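Local coordinates for universal stress protein (Archaeoglobus fulgidus, PDB 6HCD), which is of unknown function but belongs to the universal stress protein A family, whose members are often nucleotide-binding proteins linked to stress survival, at residues L99-E104 / A113-A118. Residues are numbered along the deposited sequence; the frame is centred on the assembly and turned at random.
Sequences LVRGKE and ADEVDA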
loop_
_atom_site.group_PDB
_atom_site.type_symbol
_atom_site.label_atom_id
_atom_site.label_comp_id
_atom_site.label_asym_id
_atom_site.label_seq_id
_atom_site.Cartn_x
_atom_site.Cartn_y
_atom_site.Cartn_z
ATOM N N LEU A 99 10.832 6.027 17.755
ATOM C CA LEU A 99 10.353 7.407 17.712
ATOM C C LEU A 99 9.566 7.714 18.990
ATOM O O LEU A 99 8.481 7.183 19.217
ATOM C CB LEU A 99 9.483 7.622 16.470
ATOM C CG LEU A 99 10.110 7.250 15.128
ATOM C CD1 LEU A 99 9.100 7.391 14.005
ATOM C CD2 LEU A 99 11.356 8.078 14.849
ATOM N N VAL A 100 10.124 8.607 19.811
ATOM C CA VAL A 100 9.442 9.151 20.965
ATOM C C VAL A 100 9.510 10.675 20.832
ATOM O O VAL A 100 10.490 11.292 21.207
ATOM C CB VAL A 100 10.053 8.631 22.280
ATOM C CG1 VAL A 100 9.247 9.085 23.474
ATOM C CG2 VAL A 100 10.164 7.116 22.285
ATOM N N ARG A 101 8.476 11.248 20.214
ATOM C CA ARG A 101 8.523 12.592 19.644
ATOM C C ARG A 101 7.260 13.395 19.999
ATOM O O ARG A 101 7.009 14.455 19.408
ATOM C CB ARG A 101 8.649 12.483 18.118
ATOM C CG ARG A 101 9.774 11.577 17.649
ATOM C CD ARG A 101 10.344 11.982 16.303
ATOM N NE ARG A 101 9.396 11.824 15.213
ATOM C CZ ARG A 101 9.680 12.027 13.929
ATOM N NH1 ARG A 101 10.856 12.539 13.602
ATOM N NH2 ARG A 101 8.791 11.718 12.989
ATOM N N GLY A 102 6.475 12.902 20.962
ATOM C CA GLY A 102 5.256 13.569 21.413
ATOM C C GLY A 102 4.142 13.567 20.376
ATOM O O GLY A 102 3.266 14.399 20.442
ATOM N N LYS A 103 4.153 12.611 19.439
ATOM C CA LYS A 103 3.137 12.529 18.383
ATOM C C LYS A 103 2.336 11.234 18.519
ATOM O O LYS A 103 2.779 10.286 19.171
ATOM C CB LYS A 103 3.809 12.572 17.009
ATOM C CG LYS A 103 4.492 13.889 16.681
ATOM C CD LYS A 103 5.163 13.891 15.321
ATOM C CE LYS A 103 5.741 15.239 14.955
ATOM N NZ LYS A 103 6.456 15.174 13.659
ATOM N N GLU A 104 1.156 11.216 17.897
ATOM C CA GLU A 104 0.392 9.985 17.736
ATOM C C GLU A 104 1.111 9.123 16.700
ATOM O O GLU A 104 1.695 9.659 15.753
ATOM C CB GLU A 104 -1.039 10.285 17.287
ATOM C CG GLU A 104 -1.837 11.167 18.238
ATOM C CD GLU A 104 -2.205 10.538 19.570
ATOM O OE1 GLU A 104 -2.077 9.299 19.714
ATOM O OE2 GLU A 104 -2.630 11.291 20.468
ATOM N N ALA A 113 8.620 9.188 7.452
ATOM C CA ALA A 113 8.754 8.777 6.057
ATOM C C ALA A 113 9.103 9.986 5.172
ATOM O O ALA A 113 9.930 9.873 4.283
ATOM C CB ALA A 113 7.491 8.105 5.593
ATOM N N ASP A 114 8.468 11.127 5.429
ATOM C CA ASP A 114 8.783 12.377 4.682
ATOM C C ASP A 114 10.204 12.855 5.017
ATOM O O ASP A 114 10.947 13.277 4.141
ATOM C CB ASP A 114 7.740 13.459 4.959
ATOM C CG ASP A 114 6.393 13.192 4.317
ATOM O OD1 ASP A 114 6.330 12.331 3.410
ATOM O OD2 ASP A 114 5.407 13.833 4.746
ATOM N N GLU A 115 10.584 12.766 6.294
ATOM C CA GLU A 115 11.879 13.264 6.770
ATOM C C GLU A 115 13.029 12.491 6.107
ATOM O O GLU A 115 14.066 13.074 5.836
ATOM C CB GLU A 115 11.963 13.185 8.294
ATOM C CG GLU A 115 11.105 14.223 8.996
ATOM C CD GLU A 115 10.610 13.852 10.385
ATOM O OE1 GLU A 115 11.113 12.881 10.958
ATOM O OE2 GLU A 115 9.708 14.531 10.880
ATOM N N VAL A 116 12.852 11.185 5.866
ATOM C CA VAL A 116 13.920 10.345 5.310
ATOM C C VAL A 116 13.718 10.135 3.802
ATOM O O VAL A 116 14.468 9.369 3.196
ATOM C CB VAL A 116 14.065 9.003 6.050
ATOM C CG1 VAL A 116 14.304 9.224 7.531
ATOM C CG2 VAL A 116 12.880 8.081 5.809
ATOM N N ASP A 117 12.718 10.797 3.213
ATOM C CA ASP A 117 12.409 10.701 1.786
ATOM C C ASP A 117 12.230 9.230 1.372
ATOM O O ASP A 117 12.845 8.769 0.405
ATOM C CB ASP A 117 13.479 11.398 0.941
ATOM C CG ASP A 117 13.067 11.653 -0.505
ATOM O OD1 ASP A 117 11.861 11.736 -0.776
ATOM O OD2 ASP A 117 13.961 11.761 -1.354
ATOM N N ALA A 118 11.374 8.506 2.112
ATOM C CA ALA A 118 11.167 7.068 1.929
ATOM C C ALA A 118 10.585 6.791 0.540
ATOM O O ALA A 118 9.786 7.604 0.012
ATOM C CB ALA A 118 10.238 6.542 3.004
#
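Arg101, in the loop that leaves strand 94-100, and Glu115, in the last turn of helix 105-115, join segments 99-104 and 113-118, whose backbones do not touch, the helix ending just beyond in a Schellman motif with Asp117 at positive phi. Their side chains approach from opposite directions, and one carboxylate oxygen does most of the work: Arg101 NH1 donates to Glu115 OE1 at 2.7 Å, a nearly straight hydrogen bond within a salt bridge (N-H...O 167°). The oxygen lies in the guanidinium plane and receives the proton on its syn side, whereas Arg101 NH2 adds a weak bond of 3.3 Å to the same Glu115 OE1. Both nitrogens meet one oxygen, unevenly, and the two planes stand 72° apart, so this is not a flat bidentate pairing of two oxygens. A bend at chi3 (-66°) in Arg101 swings the guanidinium toward Glu115, with NE in a second salt bridge with Asp108, which should limit the rotation of the group. Lys103 NZ stays 4.3 Å from Glu115 OE2, a longer-range attraction, while its salt bridge is made with Asp111. Replacing Arg101 with an alanine would probably leave Glu115 and Asp108 without their shared cation and the Glu115 carboxylate freer to turn. Such surface ion pairs here join the loop after strand 94-100 to the helix that follows it, 105-115, a beta-alpha connection in the largely parallel alpha/beta fold of the universal stress protein family.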